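Local atomic coordinates of group II chitinase (Ostrinia furnacalis, PDB entry 6JAV), a protein that probably hydrolyses chitin as a family 18 endochitinase, represented here by catalytic domain 1 of a much longer enzyme, with an inhibitor bound. Residues T57-D60 and R64-E67; E71-G76 and G119-D124; V301-Y306 and F322-I327. All blocks are in the same frame, centred on the assembly; numbering follows the deposited sequence.

Contact 1: T57-D60 and R64-E67; sequences TWSD and RFYE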
loop_
_atom_site.group_PDB
_atom_site.type_symbol
_atom_site.label_atom_id
_atom_site.label_comp_id
_atom_site.label_asym_id
_atom_site.label_seq_id
_atom_site.Cartn_x
_atom_site.Cartn_y
_atom_site.Cartn_z
ATOM N N THR A 57 20.652 -7.087 -3.556
ATOM C CA THR A 57 21.142 -8.376 -4.041
ATOM C C THR A 57 21.409 -9.362 -2.904
ATOM O O THR A 57 21.229 -10.575 -3.097
ATOM C CB THR A 57 22.370 -8.193 -4.931
ATOM O OG1 THR A 57 23.401 -7.566 -4.176
ATOM C CG2 THR A 57 22.019 -7.340 -6.129
ATOM N N TRP A 58 21.801 -8.870 -1.721
ATOM C CA TRP A 58 22.104 -9.768 -0.600
ATOM C C TRP A 58 20.868 -10.576 -0.209
ATOM O O TRP A 58 20.951 -11.795 -0.008
ATOM C CB TRP A 58 22.647 -8.976 0.605
ATOM C CG TRP A 58 22.836 -9.768 1.931
ATOM C CD1 TRP A 58 22.196 -9.551 3.118
ATOM C CD2 TRP A 58 23.733 -10.852 2.160
ATOM N NE1 TRP A 58 22.636 -10.440 4.076
ATOM C CE2 TRP A 58 23.582 -11.252 3.506
ATOM C CE3 TRP A 58 24.637 -11.523 1.360
ATOM C CZ2 TRP A 58 24.311 -12.310 4.061
ATOM C CZ3 TRP A 58 25.359 -12.590 1.906
ATOM C CH2 TRP A 58 25.186 -12.969 3.237
ATOM N N SER A 59 19.710 -9.914 -0.092
ATOM C CA SER A 59 18.503 -10.665 0.258
ATOM C C SER A 59 17.877 -11.312 -0.975
ATOM O O SER A 59 17.648 -12.530 -0.996
ATOM C CB SER A 59 17.495 -9.777 0.994
ATOM O OG SER A 59 17.046 -8.713 0.159
ATOM N N ASP A 60 17.639 -10.514 -2.017
ATOM C CA ASP A 60 16.843 -10.961 -3.161
ATOM C C ASP A 60 17.496 -12.132 -3.875
ATOM O O ASP A 60 16.801 -13.051 -4.324
ATOM C CB ASP A 60 16.655 -9.804 -4.165
ATOM C CG ASP A 60 15.970 -8.575 -3.567
ATOM O OD1 ASP A 60 15.261 -8.680 -2.543
ATOM O OD2 ASP A 60 16.174 -7.471 -4.120
ATOM N N ARG A 64 18.257 -15.725 -1.624
ATOM C CA ARG A 64 17.176 -16.377 -2.363
ATOM C C ARG A 64 15.790 -15.870 -1.955
ATOM O O ARG A 64 14.803 -16.621 -2.026
ATOM C CB ARG A 64 17.272 -17.901 -2.253
ATOM C CG ARG A 64 18.639 -18.416 -2.769
ATOM C CD ARG A 64 18.494 -19.637 -3.615
ATOM N NE ARG A 64 17.390 -20.426 -3.089
ATOM C CZ ARG A 64 16.353 -20.853 -3.803
ATOM N NH1 ARG A 64 16.300 -20.651 -5.105
ATOM N NH2 ARG A 64 15.393 -21.542 -3.207
ATOM N N PHE A 65 15.675 -14.581 -1.571
ATOM C CA PHE A 65 14.354 -14.087 -1.162
ATOM C C PHE A 65 13.343 -14.126 -2.307
ATOM O O PHE A 65 12.170 -14.438 -2.069
ATOM C CB PHE A 65 14.424 -12.661 -0.601
ATOM C CG PHE A 65 14.715 -12.579 0.883
ATOM C CD1 PHE A 65 15.545 -13.496 1.506
ATOM C CD2 PHE A 65 14.185 -11.541 1.645
ATOM C CE1 PHE A 65 15.814 -13.388 2.889
ATOM C CE2 PHE A 65 14.456 -11.431 3.010
ATOM C CZ PHE A 65 15.280 -12.359 3.628
ATOM N N TYR A 66 13.744 -13.800 -3.549
ATOM C CA TYR A 66 12.774 -13.922 -4.640
ATOM C C TYR A 66 12.215 -15.343 -4.704
ATOM O O TYR A 66 10.984 -15.545 -4.729
ATOM C CB TYR A 66 13.398 -13.583 -5.986
ATOM C CG TYR A 66 13.619 -12.134 -6.348
ATOM C CD1 TYR A 66 13.153 -11.071 -5.564
ATOM C CD2 TYR A 66 14.281 -11.839 -7.524
ATOM C CE1 TYR A 66 13.368 -9.734 -5.959
ATOM C CE2 TYR A 66 14.496 -10.534 -7.918
ATOM C CZ TYR A 66 14.037 -9.492 -7.135
ATOM O OH TYR A 66 14.273 -8.187 -7.553
ATOM N N GLU A 67 13.101 -16.349 -4.723
ATOM C CA GLU A 67 12.641 -17.731 -4.782
ATOM C C GLU A 67 11.788 -18.101 -3.586
ATOM O O GLU A 67 10.801 -18.842 -3.720
ATOM C CB GLU A 67 13.830 -18.675 -4.892
ATOM C CG GLU A 67 14.614 -18.465 -6.151
ATOM C CD GLU A 67 15.567 -17.388 -6.047
ATOM O OE1 GLU A 67 15.416 -16.588 -5.109
ATOM O OE2 GLU A 67 16.483 -17.215 -6.885
HETATM O O HOH W 1 14.351 -6.323 -5.608
#

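Contact 2: E71-G76 and G119-D124; sequences EYKRYG and GFDGLD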
loop_
_atom_site.group_PDB
_atom_site.type_symbol
_atom_site.label_atom_id
_atom_site.label_comp_id
_atom_site.label_asym_id
_atom_site.label_seq_id
_atom_site.Cartn_x
_atom_site.Cartn_y
_atom_site.Cartn_z
ATOM N N GLU A 71 7.893 -19.242 -3.798
ATOM C CA GLU A 71 7.447 -20.481 -3.168
ATOM C C GLU A 71 5.943 -20.529 -2.953
ATOM O O GLU A 71 5.319 -21.595 -3.076
ATOM C CB GLU A 71 8.127 -20.589 -1.792
ATOM C CG GLU A 71 7.389 -21.427 -0.743
ATOM C CD GLU A 71 7.646 -22.889 -1.005
ATOM O OE1 GLU A 71 8.542 -23.147 -1.855
ATOM O OE2 GLU A 71 6.947 -23.749 -0.410
ATOM N N TYR A 72 5.335 -19.392 -2.628
ATOM C CA TYR A 72 3.926 -19.398 -2.251
ATOM C C TYR A 72 2.980 -19.675 -3.414
ATOM O O TYR A 72 1.793 -19.946 -3.167
ATOM C CB TYR A 72 3.562 -18.124 -1.464
ATOM C CG TYR A 72 4.165 -18.204 -0.083
ATOM C CD1 TYR A 72 3.499 -18.849 0.949
ATOM C CD2 TYR A 72 5.438 -17.715 0.183
ATOM C CE1 TYR A 72 4.064 -18.982 2.214
ATOM C CE2 TYR A 72 6.015 -17.846 1.448
ATOM C CZ TYR A 72 5.327 -18.478 2.451
ATOM O OH TYR A 72 5.918 -18.581 3.676
ATOM N N LYS A 73 3.471 -19.685 -4.663
ATOM C CA LYS A 73 2.638 -20.180 -5.766
ATOM C C LYS A 73 2.157 -21.609 -5.508
ATOM O O LYS A 73 1.116 -22.016 -6.033
ATOM C CB LYS A 73 3.397 -20.141 -7.095
ATOM C CG LYS A 73 3.845 -18.739 -7.547
ATOM C CD LYS A 73 4.378 -18.749 -8.990
ATOM C CE LYS A 73 5.441 -19.784 -9.236
ATOM N NZ LYS A 73 6.089 -19.621 -10.591
ATOM N N ARG A 74 2.886 -22.364 -4.694
ATOM C CA ARG A 74 2.504 -23.749 -4.449
ATOM C C ARG A 74 1.174 -23.857 -3.715
ATOM O O ARG A 74 0.544 -24.922 -3.740
ATOM C CB ARG A 74 3.611 -24.462 -3.688
ATOM C CG ARG A 74 3.473 -25.977 -3.808
ATOM C CD ARG A 74 4.755 -26.663 -3.509
ATOM N NE ARG A 74 4.553 -28.102 -3.425
ATOM C CZ ARG A 74 4.657 -28.925 -4.454
ATOM N NH1 ARG A 74 4.956 -28.455 -5.666
ATOM N NH2 ARG A 74 4.469 -30.218 -4.251
ATOM N N TYR A 75 0.738 -22.791 -3.052
ATOM C CA TYR A 75 -0.559 -22.743 -2.393
ATOM C C TYR A 75 -1.669 -22.204 -3.292
ATOM O O TYR A 75 -2.816 -22.119 -2.837
ATOM C CB TYR A 75 -0.482 -21.857 -1.144
ATOM C CG TYR A 75 0.477 -22.356 -0.113
ATOM C CD1 TYR A 75 0.065 -23.251 0.864
ATOM C CD2 TYR A 75 1.813 -21.943 -0.113
ATOM C CE1 TYR A 75 0.949 -23.733 1.829
ATOM C CE2 TYR A 75 2.688 -22.414 0.845
ATOM C CZ TYR A 75 2.259 -23.307 1.791
ATOM O OH TYR A 75 3.150 -23.757 2.724
ATOM N N GLY A 76 -1.374 -21.854 -4.548
ATOM C CA GLY A 76 -2.353 -21.236 -5.420
ATOM C C GLY A 76 -2.361 -19.720 -5.348
ATOM O O GLY A 76 -3.189 -19.083 -6.021
ATOM N N GLY A 119 10.408 -16.704 -11.821
ATOM C CA GLY A 119 9.155 -17.404 -11.604
ATOM C C GLY A 119 8.006 -16.547 -11.125
ATOM O O GLY A 119 7.016 -17.091 -10.629
ATOM N N PHE A 120 8.094 -15.227 -11.266
ATOM C CA PHE A 120 6.985 -14.382 -10.829
ATOM C C PHE A 120 5.800 -14.519 -11.773
ATOM O O PHE A 120 5.960 -14.747 -12.979
ATOM C CB PHE A 120 7.424 -12.919 -10.790
ATOM C CG PHE A 120 8.313 -12.577 -9.617
ATOM C CD1 PHE A 120 7.767 -12.422 -8.340
ATOM C CD2 PHE A 120 9.697 -12.413 -9.784
ATOM C CE1 PHE A 120 8.575 -12.100 -7.252
ATOM C CE2 PHE A 120 10.518 -12.096 -8.686
ATOM C CZ PHE A 120 9.949 -11.948 -7.426
ATOM N N ASP A 121 4.596 -14.376 -11.212
ATOM C CA ASP A 121 3.350 -14.452 -11.964
ATOM C C ASP A 121 2.949 -13.133 -12.600
ATOM O O ASP A 121 1.996 -13.112 -13.379
ATOM C CB ASP A 121 2.194 -14.852 -11.043
ATOM C CG ASP A 121 2.265 -16.279 -10.604
ATOM O OD1 ASP A 121 2.458 -17.175 -11.482
ATOM O OD2 ASP A 121 2.112 -16.517 -9.392
ATOM N N GLY A 122 3.631 -12.041 -12.285
ATOM C CA GLY A 122 3.226 -10.756 -12.840
ATOM C C GLY A 122 4.104 -9.642 -12.309
ATOM O O GLY A 122 5.003 -9.851 -11.482
ATOM N N LEU A 123 3.819 -8.439 -12.811
ATOM C CA LEU A 123 4.508 -7.208 -12.467
ATOM C C LEU A 123 3.486 -6.248 -11.873
ATOM O O LEU A 123 2.370 -6.133 -12.389
ATOM C CB LEU A 123 5.078 -6.577 -13.748
ATOM C CG LEU A 123 5.868 -5.279 -13.557
ATOM C CD1 LEU A 123 7.110 -5.487 -12.736
ATOM C CD2 LEU A 123 6.258 -4.715 -14.944
ATOM N N ASP A 124 3.856 -5.579 -10.785
ATOM C CA ASP A 124 3.038 -4.522 -10.190
ATOM C C ASP A 124 3.828 -3.220 -10.320
ATOM O O ASP A 124 4.999 -3.157 -9.929
ATOM C CB ASP A 124 2.836 -4.864 -8.702
ATOM C CG ASP A 124 1.902 -3.916 -7.981
ATOM O OD1 ASP A 124 0.721 -3.747 -8.383
ATOM O OD2 ASP A 124 2.320 -3.349 -6.960
#

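Contact 3: V301-Y306 and F322-I327; sequences VVKDPY and FDDVEI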
loop_
_atom_site.group_PDB
_atom_site.type_symbol
_atom_site.label_atom_id
_atom_site.label_comp_id
_atom_site.label_asym_id
_atom_site.label_seq_id
_atom_site.Cartn_x
_atom_site.Cartn_y
_atom_site.Cartn_z
ATOM N N VAL A 301 -6.732 5.954 24.049
ATOM C CA VAL A 301 -7.312 5.693 22.731
ATOM C C VAL A 301 -8.598 6.495 22.586
ATOM O O VAL A 301 -9.435 6.490 23.496
ATOM C CB VAL A 301 -7.595 4.198 22.550
ATOM C CG1 VAL A 301 -8.250 3.948 21.209
ATOM C CG2 VAL A 301 -6.292 3.412 22.698
ATOM N N VAL A 302 -8.764 7.174 21.451
ATOM C CA VAL A 302 -10.015 7.866 21.126
ATOM C C VAL A 302 -10.585 7.227 19.864
ATOM O O VAL A 302 -9.921 7.223 18.817
ATOM C CB VAL A 302 -9.798 9.367 20.916
ATOM C CG1 VAL A 302 -11.113 10.062 20.505
ATOM C CG2 VAL A 302 -9.180 10.020 22.170
ATOM N N LYS A 303 -11.809 6.701 19.952
ATOM C CA LYS A 303 -12.497 6.110 18.806
ATOM C C LYS A 303 -13.549 7.071 18.272
ATOM O O LYS A 303 -14.006 7.977 18.975
ATOM C CB LYS A 303 -13.142 4.782 19.184
ATOM C CG LYS A 303 -12.101 3.765 19.664
ATOM C CD LYS A 303 -12.695 2.379 19.817
ATOM C CE LYS A 303 -12.728 1.663 18.481
ATOM N NZ LYS A 303 -12.699 0.163 18.593
ATOM N N ASP A 304 -13.893 6.891 16.998
ATOM C CA ASP A 304 -14.978 7.653 16.385
ATOM C C ASP A 304 -16.254 6.832 16.497
ATOM O O ASP A 304 -16.355 5.775 15.868
ATOM C CB ASP A 304 -14.656 7.944 14.926
ATOM C CG ASP A 304 -15.785 8.643 14.200
ATOM O OD1 ASP A 304 -16.767 9.068 14.846
ATOM O OD2 ASP A 304 -15.707 8.754 12.950
ATOM N N PRO A 305 -17.244 7.271 17.276
ATOM C CA PRO A 305 -18.470 6.478 17.434
ATOM C C PRO A 305 -19.260 6.300 16.147
ATOM O O PRO A 305 -20.013 5.326 16.029
ATOM C CB PRO A 305 -19.260 7.279 18.484
ATOM C CG PRO A 305 -18.781 8.692 18.298
ATOM C CD PRO A 305 -17.297 8.561 17.979
ATOM N N TYR A 306 -19.103 7.196 15.167
ATOM C CA TYR A 306 -19.740 7.040 13.863
ATOM C C TYR A 306 -18.896 6.219 12.889
ATOM O O TYR A 306 -19.348 5.957 11.767
ATOM C CB TYR A 306 -20.020 8.418 13.261
ATOM C CG TYR A 306 -21.122 9.168 14.000
ATOM C CD1 TYR A 306 -22.438 8.732 13.952
ATOM C CD2 TYR A 306 -20.830 10.297 14.745
ATOM C CE1 TYR A 306 -23.448 9.412 14.638
ATOM C CE2 TYR A 306 -21.832 10.981 15.428
ATOM C CZ TYR A 306 -23.133 10.538 15.356
ATOM O OH TYR A 306 -24.139 11.201 16.031
ATOM N N PHE A 322 -4.403 5.324 13.311
ATOM C CA PHE A 322 -4.214 3.963 12.807
ATOM C C PHE A 322 -5.566 3.278 12.668
ATOM O O PHE A 322 -6.610 3.807 13.072
ATOM C CB PHE A 322 -3.276 3.166 13.742
ATOM C CG PHE A 322 -3.860 2.906 15.099
ATOM C CD1 PHE A 322 -3.869 3.916 16.064
ATOM C CD2 PHE A 322 -4.450 1.689 15.409
ATOM C CE1 PHE A 322 -4.433 3.694 17.331
ATOM C CE2 PHE A 322 -5.010 1.462 16.700
ATOM C CZ PHE A 322 -5.000 2.488 17.633
ATOM N N ASP A 323 -5.548 2.086 12.075
ATOM C CA ASP A 323 -6.755 1.278 11.958
ATOM C C ASP A 323 -6.736 0.128 12.964
ATOM O O ASP A 323 -5.724 -0.573 13.109
ATOM C CB ASP A 323 -6.881 0.701 10.539
ATOM C CG ASP A 323 -7.451 1.699 9.532
ATOM O OD1 ASP A 323 -7.669 2.883 9.883
ATOM O OD2 ASP A 323 -7.674 1.274 8.362
ATOM N N ASP A 324 -7.863 -0.063 13.651
ATOM C CA ASP A 324 -8.083 -1.205 14.520
ATOM C C ASP A 324 -9.007 -2.227 13.852
ATOM O O ASP A 324 -9.503 -2.032 12.741
ATOM C CB ASP A 324 -8.583 -0.756 15.900
ATOM C CG ASP A 324 -9.960 -0.070 15.870
ATOM O OD1 ASP A 324 -10.560 0.182 14.808
ATOM O OD2 ASP A 324 -10.452 0.263 16.975
ATOM N N VAL A 325 -9.236 -3.351 14.535
ATOM C CA VAL A 325 -10.100 -4.395 13.986
ATOM C C VAL A 325 -11.489 -3.849 13.692
ATOM O O VAL A 325 -12.100 -4.196 12.675
ATOM C CB VAL A 325 -10.140 -5.614 14.937
ATOM C CG1 VAL A 325 -11.279 -6.532 14.585
ATOM C CG2 VAL A 325 -8.791 -6.318 14.910
ATOM N N GLU A 326 -12.017 -2.990 14.570
ATOM C CA GLU A 326 -13.370 -2.480 14.361
ATOM C C GLU A 326 -13.485 -1.722 13.033
ATOM O O GLU A 326 -14.394 -1.989 12.226
ATOM C CB GLU A 326 -13.781 -1.593 15.536
ATOM C CG GLU A 326 -15.237 -1.179 15.465
ATOM C CD GLU A 326 -15.608 -0.130 16.498
ATOM O OE1 GLU A 326 -16.548 -0.382 17.280
ATOM O OE2 GLU A 326 -14.972 0.948 16.510
ATOM N N ILE A 327 -12.584 -0.764 12.787
ATOM C CA ILE A 327 -12.703 0.003 11.546
ATOM C C ILE A 327 -12.379 -0.859 10.330
ATOM O O ILE A 327 -12.943 -0.647 9.249
ATOM C CB ILE A 327 -11.892 1.311 11.579
ATOM C CG1 ILE A 327 -12.412 2.329 10.547
ATOM C CG2 ILE A 327 -10.403 1.041 11.321
ATOM C CD1 ILE A 327 -13.813 2.863 10.863
HETATM O O HOH W 2 -16.357 3.354 17.505
#

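Contact 1: T57-D60 and R64-E67
Asp60 OD2 and Tyr66 OH are bridged by a water, whose oxygen donates to Asp60 OD2 at 2.6 Å. The same water accepts from the phenol, Tyr66 OH lying 2.7 Å from its oxygen. Asp60 OD2 also accepts from the backbone N of Asp56. The other carboxylate oxygen, Asp60 OD1, takes hydrogen bonds from Tyr41 and Asn15, so both oxygens of this buried acid are supplied with donors. With CG beside the backbone N (chi1 -59°), the Asp60 side chain is placed alongside the Tyr66 ring. Carboxylate and ring planes are nearly parallel, 10° apart, and Asp60 CB sits over one ring face toward the rim, 3.7 Å from Tyr66 CE1. A second CH-pi contact places Ser59 CB over the centre of the Phe65 ring, 3.9 Å from its centroid. Two backbone bonds join the turns. Phe65 N donates to Ser59 O at 2.9 Å. Tyr66 N donates to Asp60 O at 3.2 Å, and this bond is nearly straight (171°). Backbone bonds and ring contacts thus join the same pairs, Ser59-Phe65 and Asp60-Tyr66, each six residues apart. Arg64 is the N-cap residue of the second helix. The two short helices, 57-62 and 65-70, follow strand 38-46 and its hairpin partner 52-54 in the TIM barrel of family 18, on the chain's way to barrel strand 78-84. They pack through Tyr66 against strands 38-46 and 52-54 and helix 101-118, while Phe65 reaches Trp18 and Pro28 in the loops.

Contact 2: E71-G76 and G119-D124
A single hydrogen bond carries the polar side of this surface contact: Lys73 NZ donates to Gly119 O at 2.7 Å. The ammonium lies in the plane of that carbonyl, on a lone pair, with a C=O...N angle of 134°. The adjoining methylene, Lys73 CE, lies 3.4 Å from Gly119 O. Lys73 belongs to the 3-10 segment 71-75, between helix 65-70 and strand 78-84, so the bond ties that connection to the C-terminal end of helix 101-118. Gly119, with positive phi, is the C-prime residue of a Schellman motif that closes this helix, its own N hydrogen-bonded to Glu116 O and Phe120 N to Leu115 O.

Van der Waals contact comes next, between the lysine's methylenes and the carboxylate of Asp121. The two side chains cross at a slant, with Lys73 CD 3.2 Å from Asp121 OD2; CD lies beside both carboxylate oxygens and CG beside OD2. The lysine chain runs out past the acid and then bends at its third torsion (chi3 -52°), which carries NZ on to the glycine carbonyl.

Electrostatics is the third element and the loosest: Lys73 NZ and Asp121 OD1 stand 4.5 Å apart, opposite charges beyond salt-bridge range. Asp121 OD2 has its stronger partner in the backbone N of Val79, on strand 78-84. Asp121-Asp124, leading into strand 122-126, begins the DGxDxDxE signature of family 18; Asp124 OD1 is hydrogen-bonded with Ser167 OG and Asp124 OD2 with Tyr12 OH.

The ammonium therefore makes its direct bond to a neutral carbonyl at a helix C-terminus, where the helix dipole would favour a cation, while the nearby acid probably contributes a long-range attraction rather than a direct ion pair.

Contact 3: V301-Y306 and F322-I327
Lys303 follows the end of strand 300-302 and faces the start of helix 325-337, where Asp324 is the N-cap, so a chain leaving a strand meets the first turn of a helix. Across the gap Lys303 NZ donates to Asp324 OD2 at 2.8 Å, a salt bridge made on the syn side of the carboxylate but 26° out of its plane. The second acid is Glu326, whose OE2 lies 3.2 Å from Lys303 NZ, making a three-residue salt-bridge network; Lys303 CE packs against the same oxygen. Glu326 reaches there with CG beside the carbonyl carbon (chi1 -173°) and an extended chain. Asp324 does double duty: its OD1 accepts from Ile327 N at 3.0 Å in the capping bond, close to straight at 168°, which leaves OD2 for the lysine. A water links the segments further, donating to Asp304 O and to Glu326 OE2. Asp304 OD1 accepts from Tyr306 N, an Asx turn, and Asp304 OD2 forms a salt bridge with Arg308. Strands 300-302, 312-315 and 318-321 with helix 287-296 come between barrel strands 244-257 and 342-346 in the chain, consistent with the alpha/beta insertion domain of family 18 chitinases. The salt bridges tie that insertion to helix 325-337, by which the chain returns to the barrel. Val301 and Phe322 both touch helix 287-296, Val302 pairs with strand 312-315, and Val325 packs on helix 363-373.

In the fold
From the N terminus, contact 1 comes first, closing the short turn between helices 57-62 and 65-70. Contact 2 opens just after helix 65-70 and closes a longer loop, spanning strand 78-84 and helices 93-98 and 101-118, to reach the turn leading into strand 122-126. Both lie on the barrel between strands 38-46 and 122-126, and they touch where Tyr66 CD1 packs 3.8 Å from Phe120 CZ. Contact 3, across the chain's centre, belongs to the probable insertion before strand 342-346; it closes a loop of strands 312-315 and 318-321, joining the chain just past strand 300-302 to the N-terminal end of helix 325-337. The three follow in series; none nests in or crosses another.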